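Local coordinates for protein CMP-sialic acid transporter 1 (Zea mays, PDB 6I1R) that probably carries CMP-sialic acid from the cytoplasm into the Golgi lumen in exchange for CMP, and is captured here with CMP bound in an outward-facing conformation, at residues L20-S24 / T235-V239; N31-I37 / R227-Y232; V72-P78 / Q197-F201; S79-L83 / L172-G177. The protein carries 5 engineered substitutions. All blocks are in the same frame, centred on the assembly; numbering follows the deposited sequence.

Interaction 1: L20-S24 / T235-V239; sequences LTTLS and TTWMV
Leu20 and Met238 lie across one another at about a right angle, and their branch ends do the touching: the CD2 methyl of Leu20 sits 3.5 Å from the CE methyl of Met238. The thioether brings its methyl there through a bend at chi3 (80°) after a chain extended as far as SD. The next residue, Val239, directs its CG1 branch at the facing backbone, 3.8 Å from the carbonyl O of Leu20, and the same methyl also packs against Leu20 CB. Thr21 lies nearly perpendicular to Val239 and makes only a marginal approach through OG1, which is occupied by the carbonyl of Gln17 in its own helix. Ser24 OG probably pairs with Tyr32 OH outside these two segments, so the polar groups contribute little to the bonding between the helices and the interface rests on van der Waals packing. Val239 is buried, with Ile37 of helix 37-59 behind it, whereas Met238 lies on the surface and may face lipid. The short helical segments run antiparallel at 155°, their axes 9.0 Å apart, which is the close helix-helix packing of a polytopic membrane transporter of the drug/metabolite transporter (DMT) clan, here joining helix 3-24 to helix 234-256.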
# COMPACT_ATOMS: atom_id res chain seq x y z
N LEU B 20 4.68 -5.39 14.00
CA LEU B 20 3.83 -6.45 13.45
C LEU B 20 3.06 -5.93 12.22
O LEU B 20 2.79 -6.70 11.30
CB LEU B 20 2.87 -6.95 14.53
CG LEU B 20 3.50 -7.80 15.63
CD1 LEU B 20 2.55 -7.98 16.80
CD2 LEU B 20 3.94 -9.16 15.09
N THR B 21 2.72 -4.64 12.20
CA THR B 21 2.00 -4.06 11.06
C THR B 21 2.91 -4.07 9.81
O THR B 21 2.49 -4.53 8.75
CB THR B 21 1.48 -2.65 11.39
OG1 THR B 21 0.43 -2.79 12.34
CG2 THR B 21 0.95 -1.91 10.18
N THR B 22 4.15 -3.61 9.95
CA THR B 22 5.07 -3.54 8.81
C THR B 22 5.39 -4.96 8.31
O THR B 22 5.38 -5.22 7.10
CB THR B 22 6.35 -2.76 9.17
OG1 THR B 22 7.00 -3.40 10.26
CG2 THR B 22 6.07 -1.31 9.52
N LEU B 23 5.65 -5.89 9.24
CA LEU B 23 5.93 -7.29 8.87
C LEU B 23 4.75 -7.85 8.05
O LEU B 23 4.95 -8.39 6.93
CB LEU B 23 6.16 -8.11 10.15
CG LEU B 23 7.51 -7.91 10.83
CD1 LEU B 23 7.56 -8.63 12.17
CD2 LEU B 23 8.65 -8.38 9.94
N SER B 24 3.55 -7.71 8.60
CA SER B 24 2.32 -8.17 7.95
C SER B 24 2.07 -7.37 6.66
O SER B 24 1.51 -7.89 5.69
CB SER B 24 1.13 -8.05 8.86
OG SER B 24 0.55 -6.77 8.78
N THR B 235 -0.19 -13.17 11.00
CA THR B 235 0.33 -11.87 11.46
C THR B 235 -0.78 -10.82 11.37
O THR B 235 -0.92 -10.02 12.28
CB THR B 235 1.61 -11.38 10.76
OG1 THR B 235 1.44 -10.69 9.52
CG2 THR B 235 2.61 -12.47 10.50
N THR B 236 -1.60 -10.86 10.32
CA THR B 236 -2.73 -9.93 10.22
C THR B 236 -3.59 -10.03 11.49
O THR B 236 -3.97 -9.02 12.06
CB THR B 236 -3.58 -10.18 8.97
OG1 THR B 236 -2.71 -10.40 7.86
CG2 THR B 236 -4.50 -9.02 8.66
N TRP B 237 -3.87 -11.26 11.92
CA TRP B 237 -4.70 -11.50 13.11
C TRP B 237 -3.97 -11.05 14.38
O TRP B 237 -4.62 -10.65 15.35
CB TRP B 237 -5.14 -12.96 13.21
CG TRP B 237 -6.30 -13.32 12.32
CD1 TRP B 237 -6.28 -14.13 11.23
CD2 TRP B 237 -7.66 -12.86 12.46
NE1 TRP B 237 -7.53 -14.21 10.68
CE2 TRP B 237 -8.40 -13.45 11.41
CE3 TRP B 237 -8.33 -12.02 13.36
CZ2 TRP B 237 -9.76 -13.22 11.24
CZ3 TRP B 237 -9.67 -11.80 13.20
CH2 TRP B 237 -10.38 -12.39 12.15
N MET B 238 -2.64 -11.14 14.39
CA MET B 238 -1.86 -10.69 15.55
C MET B 238 -2.10 -9.19 15.78
O MET B 238 -2.31 -8.78 16.92
CB MET B 238 -0.36 -10.95 15.36
CG MET B 238 0.05 -12.37 15.70
SD MET B 238 1.80 -12.71 15.33
CE MET B 238 2.59 -11.98 16.76
N VAL B 239 -2.09 -8.39 14.72
CA VAL B 239 -2.20 -6.93 14.88
C VAL B 239 -3.66 -6.58 15.23
O VAL B 239 -3.89 -5.59 15.92
CB VAL B 239 -1.70 -6.12 13.67
CG1 VAL B 239 -0.61 -6.84 12.89
CG2 VAL B 239 -2.82 -5.69 12.73

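Interaction 2: N31-I37 / R227-Y232; sequences NYDYATI and RLFNGY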
# COMPACT_ATOMS: atom_id res chain seq x y z
N ASN B 31 -0.79 -7.94 2.18
CA ASN B 31 -1.55 -8.86 1.34
C ASN B 31 -3.06 -8.67 1.54
O ASN B 31 -3.86 -9.34 0.89
CB ASN B 31 -1.16 -10.32 1.61
CG ASN B 31 -1.07 -11.16 0.36
OD1 ASN B 31 -0.24 -10.90 -0.51
ND2 ASN B 31 -1.91 -12.18 0.26
N TYR B 32 -3.45 -7.73 2.41
CA TYR B 32 -4.84 -7.64 2.89
C TYR B 32 -5.31 -6.18 2.84
O TYR B 32 -4.65 -5.33 2.22
CB TYR B 32 -4.93 -8.21 4.30
CG TYR B 32 -4.00 -7.54 5.28
CD1 TYR B 32 -2.69 -7.88 5.39
CD2 TYR B 32 -4.40 -6.51 6.09
CE1 TYR B 32 -1.82 -7.27 6.27
CE2 TYR B 32 -3.54 -5.89 6.98
CZ TYR B 32 -2.23 -6.26 7.09
OH TYR B 32 -1.37 -5.65 7.95
N ASP B 33 -6.43 -5.89 3.50
CA ASP B 33 -6.99 -4.55 3.58
C ASP B 33 -6.79 -4.02 5.01
O ASP B 33 -7.28 -4.61 5.97
CB ASP B 33 -8.48 -4.56 3.20
CG ASP B 33 -8.91 -3.42 2.28
OD1 ASP B 33 -8.18 -2.42 2.18
OD2 ASP B 33 -9.99 -3.55 1.67
N TYR B 34 -6.10 -2.88 5.13
CA TYR B 34 -5.99 -2.16 6.40
C TYR B 34 -7.21 -1.25 6.57
O TYR B 34 -7.22 -0.40 7.47
CB TYR B 34 -4.66 -1.40 6.45
CG TYR B 34 -4.15 -1.03 7.82
CD1 TYR B 34 -4.81 -1.40 8.98
CD2 TYR B 34 -2.96 -0.33 7.96
CE1 TYR B 34 -4.32 -1.06 10.24
CE2 TYR B 34 -2.45 0.01 9.20
CZ TYR B 34 -3.14 -0.35 10.35
OH TYR B 34 -2.65 -0.02 11.58
N ALA B 35 -8.21 -1.40 5.72
CA ALA B 35 -9.50 -0.73 5.89
C ALA B 35 -10.38 -1.53 6.85
O ALA B 35 -11.19 -0.95 7.58
CB ALA B 35 -10.17 -0.56 4.54
N THR B 36 -10.21 -2.85 6.86
CA THR B 36 -11.10 -3.77 7.59
C THR B 36 -10.57 -4.04 9.00
O THR B 36 -11.33 -4.51 9.85
CB THR B 36 -11.26 -5.09 6.83
OG1 THR B 36 -9.97 -5.51 6.39
CG2 THR B 36 -12.19 -4.98 5.64
N ILE B 37 -9.29 -3.78 9.27
CA ILE B 37 -8.69 -4.14 10.56
C ILE B 37 -9.35 -3.34 11.70
O ILE B 37 -9.70 -3.92 12.72
CB ILE B 37 -7.15 -3.97 10.54
CG1 ILE B 37 -6.49 -5.19 9.91
CG2 ILE B 37 -6.60 -3.69 11.93
CD1 ILE B 37 -4.99 -5.10 9.79
N ARG B 227 -15.37 -9.56 1.27
CA ARG B 227 -13.93 -9.27 1.12
C ARG B 227 -13.23 -9.31 2.49
O ARG B 227 -12.00 -9.41 2.55
CB ARG B 227 -13.79 -7.89 0.48
CG ARG B 227 -12.37 -7.52 0.04
CD ARG B 227 -12.37 -6.27 -0.82
NE ARG B 227 -12.90 -5.10 -0.12
CZ ARG B 227 -14.15 -4.66 -0.22
NH1 ARG B 227 -14.52 -3.57 0.44
NH2 ARG B 227 -15.04 -5.30 -0.96
N LEU B 228 -14.01 -9.28 3.57
CA LEU B 228 -13.53 -8.95 4.92
C LEU B 228 -12.30 -9.77 5.33
O LEU B 228 -11.41 -9.24 6.00
CB LEU B 228 -14.67 -9.18 5.92
CG LEU B 228 -14.46 -8.58 7.31
CD1 LEU B 228 -15.16 -7.23 7.43
CD2 LEU B 228 -14.96 -9.53 8.39
N PHE B 229 -12.24 -11.04 4.94
CA PHE B 229 -11.20 -11.95 5.44
C PHE B 229 -10.05 -12.10 4.43
O PHE B 229 -9.07 -12.80 4.72
CB PHE B 229 -11.80 -13.32 5.77
CG PHE B 229 -12.20 -13.52 7.21
CD1 PHE B 229 -12.89 -12.53 7.90
CD2 PHE B 229 -11.92 -14.71 7.86
CE1 PHE B 229 -13.26 -12.72 9.23
CE2 PHE B 229 -12.29 -14.90 9.19
CZ PHE B 229 -12.96 -13.91 9.87
N ASN B 230 -10.13 -11.45 3.27
CA ASN B 230 -9.17 -11.69 2.18
C ASN B 230 -7.75 -11.33 2.64
O ASN B 230 -7.54 -10.33 3.32
CB ASN B 230 -9.53 -10.93 0.90
CG ASN B 230 -10.60 -11.61 0.08
OD1 ASN B 230 -10.75 -12.83 0.12
ND2 ASN B 230 -11.34 -10.83 -0.69
N GLY B 231 -6.79 -12.19 2.28
CA GLY B 231 -5.37 -11.94 2.50
C GLY B 231 -4.95 -12.06 3.96
O GLY B 231 -3.77 -11.88 4.27
N TYR B 232 -5.89 -12.39 4.85
CA TYR B 232 -5.65 -12.33 6.29
C TYR B 232 -4.72 -13.48 6.72
O TYR B 232 -5.14 -14.63 6.80
CB TYR B 232 -6.96 -12.39 7.08
CG TYR B 232 -7.53 -11.04 7.44
CD1 TYR B 232 -8.08 -10.21 6.48
CD2 TYR B 232 -7.50 -10.58 8.75
CE1 TYR B 232 -8.60 -8.97 6.81
CE2 TYR B 232 -8.02 -9.35 9.10
CZ TYR B 232 -8.57 -8.53 8.13
OH TYR B 232 -9.08 -7.31 8.46
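Tyr232 reaches across to Thr36, tying together two interhelical loops of a multi-helix membrane transporter: one leads into helix 37-59, the other, built of two overlapping beta turns, into helix 234-256. The tyrosine shows how a side chain whose bond to CB points away from its neighbour, here residues 31-37, can still carry a contact at its far end. Along the ring, CD1 comes within 4.3 Å of Tyr32 CB, and the ring of Tyr32 presents its edge to the face of Tyr232, the planes 53° apart. Further out, CE1 and CZ approach Thr36 OG1, which lies at the ring edge near its plane, and Ile37 CG1 packs by CZ. At the tip, Tyr232 OH donates a 2.9 Å hydrogen bond to Thr36 OG1. That oxygen, set between the backbone N and carbonyl carbon of its own residue (chi1 45°), itself donates to the carbonyl O of Asp33, so the Thr36 hydroxyl accepts one bond and gives another. Around this centre, Asp33 OD2 faces Arg227 NE in a long salt bridge, and Thr36 CG2 touches Leu228 CD1. The second turn, of type II, has Gly231 at a positive phi that favours glycine, and a CB there would run into Asn31 O; instead Gly231 CA donates a CA-H...O contact to Asn31 O, 3.4 Å away with 155° at the hydrogen.

Interaction 3: V72-P78 / Q197-F201; sequences VRLYVVP and QLYTF
Two CH-pi contacts, with the roles of ring and aliphatic group exchanged between the segments, set the pattern between Tyr75 and Gln197 and between Val76 and Phe201. Gln197 CB stands over one face of the Tyr75 ring, 4.0 Å from the centroid and displaced toward the rim; Val76 CG2 sits over the centre of the Phe201 ring, 3.5 Å from its centroid. Each segment thus supplies one ring and one aliphatic group. The Gln197 amide lies alongside the tyrosine, OE1 nearest CE1, its plane turned 47° from the ring, while its NE2 is held by the carbonyl of Trp193 in the same helix. This is interhelical packing within the membrane bundle of a nucleotide-sugar transporter, joining the 3-10 entry to helix 76-92 with helix 191-216. Apolar contacts fill in around the rings. Leu198 CB lies 3.8 Å from Tyr75 CD2, and its CD1 reaches Pro78 CG at 3.9 Å. Tyr75 CB rests against Phe201 CD2, the phenylalanine CG lying anti to its carbonyl carbon (chi1 -74°), which brings the ring up against the 72-76 backbone, with Val76 CG2 over its face. Replacing Tyr75 by an alanine would probably leave Gln197 CB and Leu198 CB without the ring they pack on, opening a gap beside Leu183 of helix 160-186. Val76 also touches Phe205, a residue of the CMP pocket.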
# COMPACT_ATOMS: atom_id res chain seq x y z
N VAL B 72 -26.20 7.83 27.26
CA VAL B 72 -25.76 6.79 26.32
C VAL B 72 -25.41 7.43 24.97
O VAL B 72 -24.39 7.10 24.37
CB VAL B 72 -26.82 5.67 26.16
CG1 VAL B 72 -26.44 4.69 25.06
CG2 VAL B 72 -27.07 4.93 27.47
N ARG B 73 -26.24 8.38 24.52
CA ARG B 73 -26.10 9.00 23.20
C ARG B 73 -24.77 9.75 23.07
O ARG B 73 -24.33 10.02 21.95
CB ARG B 73 -27.26 9.97 22.94
CG ARG B 73 -27.16 11.26 23.75
CD ARG B 73 -28.47 11.95 24.05
NE ARG B 73 -28.83 13.02 23.15
CZ ARG B 73 -30.07 13.36 22.80
NH1 ARG B 73 -30.24 14.07 21.70
NH2 ARG B 73 -31.12 12.98 23.50
N LEU B 74 -24.15 10.12 24.19
CA LEU B 74 -22.92 10.92 24.16
C LEU B 74 -21.72 10.09 23.66
O LEU B 74 -20.72 10.66 23.25
CB LEU B 74 -22.64 11.49 25.56
CG LEU B 74 -23.08 12.93 25.78
CD1 LEU B 74 -24.58 13.09 25.58
CD2 LEU B 74 -22.68 13.41 27.17
N TYR B 75 -21.83 8.76 23.68
CA TYR B 75 -20.72 7.90 23.23
C TYR B 75 -20.64 7.88 21.70
O TYR B 75 -19.72 7.27 21.15
CB TYR B 75 -20.87 6.50 23.81
CG TYR B 75 -20.60 6.41 25.29
CD1 TYR B 75 -21.60 6.66 26.22
CD2 TYR B 75 -19.34 6.10 25.77
CE1 TYR B 75 -21.36 6.58 27.58
CE2 TYR B 75 -19.08 6.02 27.13
CZ TYR B 75 -20.09 6.27 28.04
OH TYR B 75 -19.85 6.20 29.38
N VAL B 76 -21.57 8.55 21.01
CA VAL B 76 -21.52 8.65 19.55
C VAL B 76 -20.37 9.59 19.16
O VAL B 76 -19.66 9.33 18.18
CB VAL B 76 -22.86 9.16 18.96
CG1 VAL B 76 -22.82 9.21 17.44
CG2 VAL B 76 -24.05 8.34 19.42
N VAL B 77 -20.18 10.65 19.94
CA VAL B 77 -19.36 11.80 19.54
C VAL B 77 -17.96 11.34 19.11
O VAL B 77 -17.55 11.66 17.99
CB VAL B 77 -19.30 12.87 20.66
CG1 VAL B 77 -18.29 13.96 20.36
CG2 VAL B 77 -20.67 13.47 20.92
N PRO B 78 -17.24 10.58 19.95
CA PRO B 78 -15.90 10.14 19.55
C PRO B 78 -15.87 9.52 18.14
O PRO B 78 -14.95 9.81 17.37
CB PRO B 78 -15.49 9.09 20.59
CG PRO B 78 -16.26 9.49 21.82
CD PRO B 78 -17.58 10.00 21.27
N GLN B 197 -20.66 0.67 25.33
CA GLN B 197 -21.39 1.72 24.62
C GLN B 197 -20.47 2.39 23.59
O GLN B 197 -20.84 2.60 22.44
CB GLN B 197 -21.90 2.80 25.58
CG GLN B 197 -22.83 2.28 26.67
CD GLN B 197 -22.86 3.25 27.83
OE1 GLN B 197 -23.59 4.25 27.80
NE2 GLN B 197 -22.06 2.98 28.84
N LEU B 198 -19.26 2.73 24.05
CA LEU B 198 -18.27 3.41 23.22
C LEU B 198 -18.00 2.59 21.95
O LEU B 198 -18.09 3.11 20.84
CB LEU B 198 -16.99 3.60 24.05
CG LEU B 198 -15.84 4.32 23.35
CD1 LEU B 198 -16.23 5.74 22.98
CD2 LEU B 198 -14.59 4.32 24.22
N TYR B 199 -17.68 1.31 22.14
CA TYR B 199 -17.22 0.45 21.04
C TYR B 199 -18.40 -0.07 20.21
O TYR B 199 -18.18 -0.60 19.12
CB TYR B 199 -16.38 -0.71 21.59
CG TYR B 199 -15.13 -0.29 22.33
CD1 TYR B 199 -14.34 0.75 21.88
CD2 TYR B 199 -14.72 -0.96 23.48
CE1 TYR B 199 -13.19 1.14 22.55
CE2 TYR B 199 -13.57 -0.58 24.16
CZ TYR B 199 -12.80 0.47 23.69
OH TYR B 199 -11.67 0.84 24.35
N THR B 200 -19.63 0.06 20.70
CA THR B 200 -20.80 -0.27 19.89
C THR B 200 -20.91 0.76 18.76
O THR B 200 -21.00 0.40 17.58
CB THR B 200 -22.07 -0.35 20.74
OG1 THR B 200 -22.00 -1.56 21.49
CG2 THR B 200 -23.35 -0.34 19.93
N PHE B 201 -20.88 2.04 19.12
CA PHE B 201 -20.99 3.13 18.15
C PHE B 201 -19.80 3.08 17.18
O PHE B 201 -19.95 3.36 15.99
CB PHE B 201 -21.10 4.48 18.86
CG PHE B 201 -22.44 4.73 19.50
CD1 PHE B 201 -23.59 4.80 18.73
CD2 PHE B 201 -22.56 4.89 20.87
CE1 PHE B 201 -24.83 5.03 19.31
CE2 PHE B 201 -23.79 5.12 21.46
CZ PHE B 201 -24.93 5.19 20.68

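Interaction 4: S79-L83 / L172-G177; sequences SVIYL and LSALAG. With C5P (cytidine-5'-monophosphate), chain D.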
# COMPACT_ATOMS: atom_id res chain seq x y z
N SER B 79 -16.87 8.71 17.83
CA SER B 79 -16.95 8.04 16.52
C SER B 79 -17.17 9.07 15.41
O SER B 79 -16.63 8.92 14.32
CB SER B 79 -18.03 6.98 16.52
OG SER B 79 -17.64 5.86 17.30
N VAL B 80 -17.97 10.11 15.68
CA VAL B 80 -18.21 11.18 14.70
C VAL B 80 -16.90 11.94 14.47
O VAL B 80 -16.58 12.27 13.32
CB VAL B 80 -19.34 12.13 15.15
CG1 VAL B 80 -19.34 13.43 14.37
CG2 VAL B 80 -20.70 11.46 15.06
N ILE B 81 -16.16 12.22 15.54
CA ILE B 81 -14.89 12.93 15.42
C ILE B 81 -13.93 12.07 14.59
O ILE B 81 -13.32 12.55 13.64
CB ILE B 81 -14.29 13.27 16.80
CG1 ILE B 81 -15.21 14.17 17.63
CG2 ILE B 81 -12.91 13.89 16.65
CD1 ILE B 81 -14.88 14.20 19.11
N TYR B 82 -13.81 10.80 14.96
CA TYR B 82 -12.86 9.88 14.32
C TYR B 82 -13.21 9.71 12.83
O TYR B 82 -12.31 9.55 12.01
CB TYR B 82 -12.82 8.53 15.04
CG TYR B 82 -11.94 8.48 16.26
CD1 TYR B 82 -10.61 8.88 16.19
CD2 TYR B 82 -12.41 8.01 17.47
CE1 TYR B 82 -9.78 8.83 17.31
CE2 TYR B 82 -11.60 7.96 18.60
CZ TYR B 82 -10.28 8.37 18.51
OH TYR B 82 -9.47 8.32 19.61
N LEU B 83 -14.50 9.73 12.50
CA LEU B 83 -14.95 9.65 11.10
C LEU B 83 -14.44 10.88 10.33
O LEU B 83 -13.85 10.75 9.26
CB LEU B 83 -16.48 9.59 11.07
CG LEU B 83 -17.12 9.53 9.68
CD1 LEU B 83 -17.02 8.13 9.09
CD2 LEU B 83 -18.58 9.98 9.74
N LEU B 172 -8.60 17.54 15.98
CA LEU B 172 -9.66 16.53 16.02
C LEU B 172 -9.16 15.29 16.78
O LEU B 172 -9.85 14.78 17.66
CB LEU B 172 -10.07 16.17 14.59
CG LEU B 172 -10.79 17.27 13.81
CD1 LEU B 172 -10.78 16.98 12.32
CD2 LEU B 172 -12.21 17.45 14.31
N SER B 173 -7.97 14.82 16.42
CA SER B 173 -7.34 13.69 17.11
C SER B 173 -7.39 13.91 18.62
O SER B 173 -7.87 13.06 19.38
CB SER B 173 -5.93 13.48 16.64
OG SER B 173 -5.27 12.49 17.42
N ALA B 174 -6.90 15.07 19.05
CA ALA B 174 -6.88 15.45 20.46
C ALA B 174 -8.31 15.50 21.01
O ALA B 174 -8.59 14.93 22.07
CB ALA B 174 -6.19 16.78 20.62
N LEU B 175 -9.21 16.16 20.29
CA LEU B 175 -10.59 16.34 20.74
C LEU B 175 -11.23 14.97 21.03
O LEU B 175 -11.91 14.81 22.04
CB LEU B 175 -11.38 17.10 19.67
CG LEU B 175 -12.86 17.34 19.97
CD1 LEU B 175 -13.03 18.14 21.25
CD2 LEU B 175 -13.54 18.04 18.81
N ALA B 176 -10.98 14.00 20.15
CA ALA B 176 -11.53 12.65 20.30
C ALA B 176 -11.09 12.05 21.64
O ALA B 176 -11.92 11.63 22.45
CB ALA B 176 -11.10 11.78 19.15
N GLY B 177 -9.78 12.02 21.85
CA GLY B 177 -9.20 11.48 23.08
C GLY B 177 -9.68 12.23 24.31
O GLY B 177 -10.06 11.61 25.31
O3P C5P D . -11.10 2.84 17.66
P C5P D . -11.13 3.89 16.58
O1P C5P D . -10.59 5.24 17.00
O2P C5P D . -10.63 3.41 15.24
O5' C5P D . -12.70 4.15 16.33
C5' C5P D . -13.30 3.83 15.08
C4' C5P D . -13.88 5.10 14.46
O4' C5P D . -12.91 5.71 13.62
C3' C5P D . -15.11 4.79 13.62
O3' C5P D . -16.26 5.42 14.20
C2' C5P D . -14.80 5.29 12.22
O2' C5P D . -15.72 6.30 11.77
C1' C5P D . -13.40 5.88 12.28
N1 C5P D . -12.52 5.17 11.34
C2 C5P D . -12.70 5.34 9.95
N3 C5P D . -11.90 4.69 9.08
C4 C5P D . -10.93 3.88 9.52
C5 C5P D . -10.74 3.70 10.89
C6 C5P D . -11.56 4.36 11.79
O2 C5P D . -13.60 6.10 9.53
N4 C5P D . -10.13 3.23 8.64
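The ring of Tyr82 is sandwiched between protein and ligand: Ala176 CB lies over one face, displaced toward the rim, and the phosphate oxygen O1P of CMP lies over the centre of the opposite face. The methyl makes a CH-pi contact, 3.8 Å from the ring centroid, and comes nearest at Tyr82 CZ. On the other side O1P stands 3.2 Å above the ring plane. Tyr82 reaches this slot with CG anti to its carbonyl carbon (chi1 -83°); although CB points away from helix 160-186, the ring swings back to it, and that same CB is 3.2 Å from the ribose O4'. Helices 76-92 and 160-186 pack here as an antiparallel pair, at 164° with axes 9.0 Å apart, and the first of them forms one wall of the nucleotide pocket. Ser79 CB, about one turn before Tyr82, and Leu83 CB, from the next residue, meet O3' and O2' of the ribose. Were Tyr82 shortened to an alanine, the Ala176 methyl and the phosphate would probably lose the aromatic surface between them, widening the pocket on that side. Away from the ligand, Ile81 packs into the partner helix: its CG2 lies 3.7 Å from Ala176 CB, and its CD1 branch crosses to Leu175 CG at 3.8 Å, nearly perpendicular to that side chain.

Interactions 1 and 2 adjoin each other at one end of the bundle, where the hydroxyls of Ser24 and Tyr32 probably share a hydrogen bond and Val239 packs on Ile37. Interactions 3 and 4 form a second pair, both using helix 76-92 and meeting where Ser79 touches Phe201. Interaction 4 sits deepest, its centre about 10 Å from that of the chain, against about 21 Å for interaction 2; all four mix buried and partly exposed residues. Chemistry follows place: the peripheral loops of interaction 2 use hydroxyl, charge and glycine, the helix contacts of 1, 3 and 4 rely on apolar packing, joined in 3 and 4 by CH-pi contacts, and only interaction 4 touches the nucleotide.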